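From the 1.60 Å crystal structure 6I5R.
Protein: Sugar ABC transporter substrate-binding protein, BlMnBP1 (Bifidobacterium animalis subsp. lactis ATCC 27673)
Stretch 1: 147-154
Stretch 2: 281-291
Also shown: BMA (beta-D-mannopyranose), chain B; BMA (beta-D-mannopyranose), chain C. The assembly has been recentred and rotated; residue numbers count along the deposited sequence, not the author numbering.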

# COMPACT_ATOMS: atom_id res chain seq x y z
N GLY A 147 1.08 5.74 -7.38
CA GLY A 147 1.60 4.39 -7.56
C GLY A 147 2.82 4.22 -6.67
O GLY A 147 3.71 5.07 -6.64
N VAL A 148 2.82 3.14 -5.90
CA VAL A 148 3.90 2.88 -4.97
C VAL A 148 4.44 1.49 -5.26
O VAL A 148 3.76 0.65 -5.86
CB VAL A 148 3.44 2.98 -3.51
CG1 VAL A 148 3.11 4.41 -3.13
CG2 VAL A 148 2.22 2.05 -3.28
N THR A 149 5.67 1.26 -4.85
CA THR A 149 6.18 -0.10 -4.84
C THR A 149 6.39 -0.51 -3.39
O THR A 149 6.35 0.31 -2.48
CB THR A 149 7.48 -0.21 -5.61
OG1 THR A 149 8.34 0.83 -5.16
CG2 THR A 149 7.22 -0.09 -7.11
N ALA A 150 6.57 -1.82 -3.19
CA ALA A 150 6.84 -2.35 -1.87
C ALA A 150 8.31 -2.77 -1.88
O ALA A 150 8.75 -3.50 -2.77
CB ALA A 150 5.89 -3.50 -1.52
N GLY A 151 9.06 -2.24 -0.94
CA GLY A 151 10.50 -2.46 -0.89
C GLY A 151 10.92 -2.37 0.53
O GLY A 151 10.15 -2.66 1.45
N ILE A 152 12.18 -2.01 0.74
CA ILE A 152 12.68 -1.84 2.10
C ILE A 152 13.34 -0.48 2.21
O ILE A 152 14.22 -0.14 1.42
CB ILE A 152 13.65 -2.97 2.51
CG1 ILE A 152 12.89 -4.31 2.48
CG2 ILE A 152 14.23 -2.67 3.89
CD1 ILE A 152 13.68 -5.50 3.00
N VAL A 153 12.92 0.28 3.21
CA VAL A 153 13.60 1.52 3.55
C VAL A 153 14.78 1.19 4.46
O VAL A 153 14.62 0.45 5.43
CB VAL A 153 12.65 2.52 4.23
CG1 VAL A 153 13.36 3.87 4.52
CG2 VAL A 153 11.43 2.74 3.41
N TYR A 154 15.94 1.77 4.17
CA TYR A 154 17.15 1.38 4.88
C TYR A 154 18.05 2.58 5.05
O TYR A 154 17.92 3.59 4.34
CB TYR A 154 17.86 0.23 4.15
CG TYR A 154 18.67 0.58 2.93
CD1 TYR A 154 18.06 0.76 1.69
CD2 TYR A 154 20.04 0.66 3.00
CE1 TYR A 154 18.81 1.05 0.57
CE2 TYR A 154 20.79 0.95 1.91
CZ TYR A 154 20.20 1.16 0.70
OH TYR A 154 21.03 1.45 -0.39
N VAL A 281 10.37 -2.55 6.55
CA VAL A 281 9.78 -3.13 5.36
C VAL A 281 8.52 -2.31 5.09
O VAL A 281 7.47 -2.53 5.70
CB VAL A 281 9.50 -4.62 5.54
CG1 VAL A 281 8.79 -5.20 4.31
CG2 VAL A 281 10.82 -5.34 5.80
N LEU A 282 8.65 -1.32 4.22
CA LEU A 282 7.57 -0.36 3.97
C LEU A 282 7.58 -0.01 2.49
O LEU A 282 8.60 -0.15 1.82
CB LEU A 282 7.73 0.91 4.78
CG LEU A 282 7.70 0.75 6.29
CD1 LEU A 282 8.40 1.92 6.96
CD2 LEU A 282 6.28 0.62 6.75
N GLY A 283 6.46 0.47 2.01
CA GLY A 283 6.41 0.88 0.63
C GLY A 283 7.13 2.20 0.41
O GLY A 283 7.52 2.89 1.35
N ALA A 284 7.28 2.54 -0.87
CA ALA A 284 8.07 3.70 -1.29
C ALA A 284 7.52 5.01 -0.74
O ALA A 284 8.27 5.99 -0.63
CB ALA A 284 8.13 3.75 -2.82
N TRP A 285 6.23 5.05 -0.41
CA TRP A 285 5.64 6.25 0.18
C TRP A 285 6.35 6.66 1.47
O TRP A 285 6.28 7.83 1.87
CB TRP A 285 4.15 6.02 0.46
CG TRP A 285 3.96 4.84 1.32
CD1 TRP A 285 3.69 3.57 0.91
CD2 TRP A 285 4.03 4.81 2.75
NE1 TRP A 285 3.59 2.75 2.01
CE2 TRP A 285 3.81 3.47 3.14
CE3 TRP A 285 4.27 5.77 3.73
CZ2 TRP A 285 3.82 3.08 4.46
CZ3 TRP A 285 4.29 5.37 5.05
CH2 TRP A 285 4.04 4.05 5.40
N ALA A 286 7.07 5.74 2.11
CA ALA A 286 7.70 6.01 3.40
C ALA A 286 9.01 6.77 3.25
O ALA A 286 9.44 7.43 4.20
CB ALA A 286 7.91 4.70 4.16
N VAL A 287 9.62 6.71 2.07
CA VAL A 287 10.94 7.33 1.90
C VAL A 287 10.92 8.81 2.23
O VAL A 287 11.73 9.24 3.08
CB VAL A 287 11.45 7.05 0.46
CG1 VAL A 287 12.77 7.75 0.22
CG2 VAL A 287 11.61 5.56 0.25
N PRO A 288 10.04 9.64 1.66
CA PRO A 288 10.06 11.07 2.03
C PRO A 288 9.75 11.31 3.51
O PRO A 288 10.27 12.25 4.11
CB PRO A 288 8.99 11.69 1.12
CG PRO A 288 8.05 10.57 0.81
CD PRO A 288 8.99 9.36 0.66
N GLN A 289 8.91 10.47 4.11
CA GLN A 289 8.59 10.67 5.52
C GLN A 289 9.79 10.38 6.41
O GLN A 289 9.97 11.02 7.46
CB GLN A 289 7.42 9.77 5.91
CG GLN A 289 6.13 10.10 5.22
CD GLN A 289 4.94 9.29 5.74
OE1 GLN A 289 4.91 8.87 6.89
NE2 GLN A 289 3.98 9.07 4.88
N MET A 290 10.57 9.35 6.07
CA MET A 290 11.82 9.11 6.78
C MET A 290 12.83 10.23 6.53
O MET A 290 13.54 10.65 7.43
CB MET A 290 12.44 7.78 6.34
CG MET A 290 11.54 6.55 6.49
SD MET A 290 11.11 6.26 8.19
CE MET A 290 9.68 5.16 8.03
N LYS A 291 12.88 10.75 5.30
CA LYS A 291 13.91 11.73 4.99
C LYS A 291 13.62 13.05 5.68
O LYS A 291 14.55 13.76 6.08
CB LYS A 291 13.98 11.96 3.48
CG LYS A 291 14.63 10.86 2.67
CD LYS A 291 14.65 11.23 1.22
CE LYS A 291 15.42 10.18 0.44
NZ LYS A 291 16.75 9.89 1.03
C1 BMA B . 0.07 5.10 6.60
C2 BMA B . -0.94 3.91 6.66
C3 BMA B . -0.62 2.97 5.54
C4 BMA B . -0.45 3.71 4.21
C5 BMA B . 0.59 4.83 4.34
C6 BMA B . 0.72 5.62 3.06
O2 BMA B . -2.27 4.35 6.38
O3 BMA B . -1.61 1.96 5.37
O4 BMA B . -0.00 2.78 3.26
O5 BMA B . 0.15 5.72 5.37
O6 BMA B . -0.50 6.31 2.76
C1 BMA C . 0.93 9.29 9.56
C2 BMA C . 1.62 9.07 8.19
C3 BMA C . 0.84 8.02 7.40
C4 BMA C . 0.50 6.83 8.27
C5 BMA C . -0.15 7.27 9.59
C6 BMA C . -0.53 6.10 10.45
O1 BMA C . 1.81 10.13 10.23
O2 BMA C . 2.94 8.50 8.46
O3 BMA C . 1.54 7.60 6.28
O4 BMA C . -0.42 5.98 7.58
O5 BMA C . 0.76 8.12 10.27
O6 BMA C . -1.46 6.61 11.41

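A strand, 147-154, meets a segment distant in sequence, 281-291, through one good backbone hydrogen bond and a row of apolar side-chain contacts, and the second segment turns from the strand into a helix and, along the way, meets two mannose units. The strand at 281-283 is weakly bonded and runs roughly antiparallel to the first, at 141° between their N-to-C directions. The firm link is A284 N to T149 O, 2.9 Å with an N-H...O angle of 155°. The bond from L282 N to G151 O is weak, long at 3.4 Å and bent to 124°. Beside it, G151 O and L282 O lie 3.0 Å apart; both are acceptors, so this close approach is no hydrogen bond. A150 faces G283 with their CA atoms 4.1 Å apart, a close backbone approach at a residue without a side chain. A CB on G283 would lie 3.1 Å from T149 O and would clash with W285 NE1, 2.9 Å away, so the bare CA fits this tight corner.

From G283 the chain enters a type I turn to A286, closed by A286 N to G283 O at 3.0 Å, and continues as a helix whose direction lies within 8° of that of strand 147-154. The helix axis comes no nearer than 9.5 Å to the strand axis, a gap bridged by side chains. V153 is central here and has the largest area covered by the other stretch. Its CG2 lies 4.3 Å from L282 CB, 4.1 Å from A286 CB and 4.2 Å from V287 CG2, while its CG1 reaches M290 CG at 3.8 Å. V153, in the t rotamer, touches both the strand and the helix of the second segment. I152 and V281 point to the same face of the sheet as A150, and I152 CD1 meets V281 CG2 at 4.0 Å.

At the other end of the contact, V148 CG1 packs 4.1 Å from W285 CB and lies at the edge of the indole, near its plane. Over one indole face lies C6 of the chain B mannose, 3.4 Å from W285 CD2. Four residues on, in the helix, Q289 binds the chain C mannose through both ends of its amide. Sugar O2 donates to Q289 OE1 at 2.5 Å, and Q289 NE2 donates to sugar O3 at 3.2 Å, with an angle of 164°. These contacts suit a sugar-binding protein.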